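Aminoglycoside N(6')acetyltransferase (Legionella pneumophila subsp. pneumophila, PDB 3F5B) probably transfers an acyl group, likely acetyl from acetyl-CoA, to an amine of an aminoglycoside or related acceptor, as a member of the GNAT acetyltransferase family. Local coordinates at residues K51-F56 with A64-A69. Residues are numbered along the deposited sequence; the frame is centred on the assembly and turned at random.
Sequences KDLHEF and ATHWIA
D52 and H66 show how one buried carboxylate can tie a helix to a strand. The ring N-H of H66 meets D52 OD2 almost head-on, NE2 to OD2 2.8 Å at 175°, with the oxygen in the imidazole plane. NE2 arrives on the anti side of the carboxylate, while the backbone N of A64 reaches the same OD2 from the syn side at 3.1 Å along a more bent path; both lie a little out of the carboxylate plane. The other oxygen, OD1, accepts from W63 N, so the acid also grips the chain entering the strand. Packing then closes around the imidazole: L53 lays its CA over one ring face, 3.9 Å from the centroid, and brings CD1 to 3.6 Å from H66 ND1. The CB of F56 points at the strand and touches H66 CD2 at 3.6 Å; with CG anti to the backbone N (chi1 -174°), one ring face sits over H66 N, a buried atom with no acceptor in the model. Helix segment 51-56 runs nearly perpendicular (91°) to strand segment 65-69 of the GNAT sheet. Because H66 ND1 is bonded to Y78 OH on strand 74-84, both ring nitrogens are engaged, which fixes the imidazole's rotation and links helix and two strands through one polar chain.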
loop_
_atom_site.group_PDB
_atom_site.type_symbol
_atom_site.label_atom_id
_atom_site.label_comp_id
_atom_site.label_asym_id
_atom_site.label_seq_id
_atom_site.Cartn_x
_atom_site.Cartn_y
_atom_site.Cartn_z
ATOM N N LYS A 51 15.848 2.235 5.095
ATOM C CA LYS A 51 16.873 1.478 4.382
ATOM C C LYS A 51 16.430 1.116 2.972
ATOM O O LYS A 51 17.170 1.350 2.016
ATOM C CB LYS A 51 17.237 0.200 5.156
ATOM C CG LYS A 51 18.251 -0.749 4.459
ATOM C CD LYS A 51 18.992 -1.669 5.463
ATOM C CE LYS A 51 20.050 -2.538 4.744
ATOM N NZ LYS A 51 21.126 -3.035 5.663
ATOM N N ASP A 52 15.227 0.560 2.830
ATOM C CA ASP A 52 14.832 0.042 1.526
ATOM C C ASP A 52 14.596 1.181 0.552
ATOM O O ASP A 52 14.879 1.045 -0.632
ATOM C CB ASP A 52 13.586 -0.854 1.571
ATOM C CG ASP A 52 13.550 -1.850 0.406
ATOM O OD1 ASP A 52 14.437 -2.729 0.372
ATOM O OD2 ASP A 52 12.651 -1.761 -0.471
ATOM N N LEU A 53 14.080 2.303 1.054
ATOM C CA LEU A 53 13.805 3.446 0.198
ATOM C C LEU A 53 15.115 3.955 -0.372
ATOM O O LEU A 53 15.203 4.302 -1.559
ATOM C CB LEU A 53 13.046 4.549 0.958
ATOM C CG LEU A 53 12.677 5.811 0.188
ATOM C CD1 LEU A 53 11.692 5.516 -0.944
ATOM C CD2 LEU A 53 12.082 6.853 1.129
ATOM N N HIS A 54 16.126 4.002 0.482
ATOM C CA HIS A 54 17.466 4.370 0.068
ATOM C C HIS A 54 18.049 3.427 -1.014
ATOM O O HIS A 54 18.631 3.902 -2.012
ATOM C CB HIS A 54 18.379 4.399 1.286
ATOM C CG HIS A 54 19.700 5.042 1.019
ATOM N ND1 HIS A 54 20.747 4.379 0.408
ATOM C CD2 HIS A 54 20.143 6.295 1.270
ATOM C CE1 HIS A 54 21.778 5.195 0.302
ATOM N NE2 HIS A 54 21.437 6.362 0.820
ATOM N N GLU A 55 17.896 2.111 -0.823
ATOM C CA GLU A 55 18.380 1.123 -1.814
ATOM C C GLU A 55 17.691 1.323 -3.173
ATOM O O GLU A 55 18.332 1.366 -4.233
ATOM C CB GLU A 55 18.146 -0.308 -1.331
ATOM C CG GLU A 55 18.987 -0.730 -0.126
ATOM C CD GLU A 55 20.474 -0.768 -0.445
ATOM O OE1 GLU A 55 20.874 -1.432 -1.430
ATOM O OE2 GLU A 55 21.233 -0.118 0.294
ATOM N N PHE A 56 16.379 1.477 -3.106
ATOM C CA PHE A 56 15.558 1.753 -4.278
ATOM C C PHE A 56 16.004 2.992 -5.041
ATOM O O PHE A 56 16.089 2.959 -6.273
ATOM C CB PHE A 56 14.098 1.913 -3.874
ATOM C CG PHE A 56 13.172 2.055 -5.050
ATOM C CD1 PHE A 56 12.777 0.912 -5.787
ATOM C CD2 PHE A 56 12.719 3.303 -5.441
ATOM C CE1 PHE A 56 11.941 1.026 -6.903
ATOM C CE2 PHE A 56 11.872 3.438 -6.557
ATOM C CZ PHE A 56 11.482 2.296 -7.296
ATOM N N ALA A 64 11.610 -3.982 -2.293
ATOM C CA ALA A 64 10.264 -3.571 -2.721
ATOM C C ALA A 64 10.321 -2.426 -3.738
ATOM O O ALA A 64 11.387 -1.886 -3.986
ATOM C CB ALA A 64 9.438 -3.185 -1.486
ATOM N N THR A 65 9.187 -2.110 -4.357
ATOM C CA THR A 65 9.029 -0.922 -5.215
ATOM C C THR A 65 8.385 0.177 -4.375
ATOM O O THR A 65 7.529 -0.100 -3.513
ATOM C CB THR A 65 8.129 -1.236 -6.428
ATOM O OG1 THR A 65 8.714 -2.314 -7.154
ATOM C CG2 THR A 65 8.030 -0.082 -7.366
ATOM N N HIS A 66 8.866 1.396 -4.557
ATOM C CA HIS A 66 8.432 2.528 -3.729
ATOM C C HIS A 66 7.732 3.536 -4.643
ATOM O O HIS A 66 8.279 3.895 -5.699
ATOM C CB HIS A 66 9.634 3.138 -3.020
ATOM C CG HIS A 66 10.252 2.205 -2.015
ATOM N ND1 HIS A 66 10.057 2.343 -0.658
ATOM C CD2 HIS A 66 10.985 1.078 -2.180
ATOM C CE1 HIS A 66 10.685 1.360 -0.027
ATOM N NE2 HIS A 66 11.253 0.578 -0.928
ATOM N N TRP A 67 6.533 3.943 -4.236
ATOM C CA TRP A 67 5.638 4.755 -5.047
ATOM C C TRP A 67 5.181 6.000 -4.298
ATOM O O TRP A 67 5.198 6.062 -3.041
ATOM C CB TRP A 67 4.347 3.984 -5.414
ATOM C CG TRP A 67 4.517 2.660 -6.053
ATOM C CD1 TRP A 67 4.746 1.460 -5.426
ATOM C CD2 TRP A 67 4.438 2.379 -7.444
ATOM N NE1 TRP A 67 4.788 0.429 -6.364
ATOM C CE2 TRP A 67 4.609 0.976 -7.607
ATOM C CE3 TRP A 67 4.225 3.176 -8.587
ATOM C CZ2 TRP A 67 4.597 0.359 -8.866
ATOM C CZ3 TRP A 67 4.185 2.551 -9.833
ATOM C CH2 TRP A 67 4.366 1.158 -9.964
ATOM N N ILE A 68 4.729 6.976 -5.092
ATOM C CA ILE A 68 4.132 8.212 -4.578
ATOM C C ILE A 68 2.805 8.431 -5.338
ATOM O O ILE A 68 2.741 8.210 -6.553
ATOM C CB ILE A 68 5.145 9.423 -4.657
ATOM C CG1 ILE A 68 4.582 10.728 -4.043
ATOM C CG2 ILE A 68 5.675 9.684 -6.082
ATOM C CD1 ILE A 68 5.744 11.716 -3.683
ATOM N N ALA A 69 1.764 8.842 -4.619
ATOM C CA ALA A 69 0.447 9.147 -5.221
ATOM C C ALA A 69 0.286 10.645 -5.295
ATOM O O ALA A 69 0.613 11.348 -4.318
ATOM C CB ALA A 69 -0.664 8.563 -4.359
#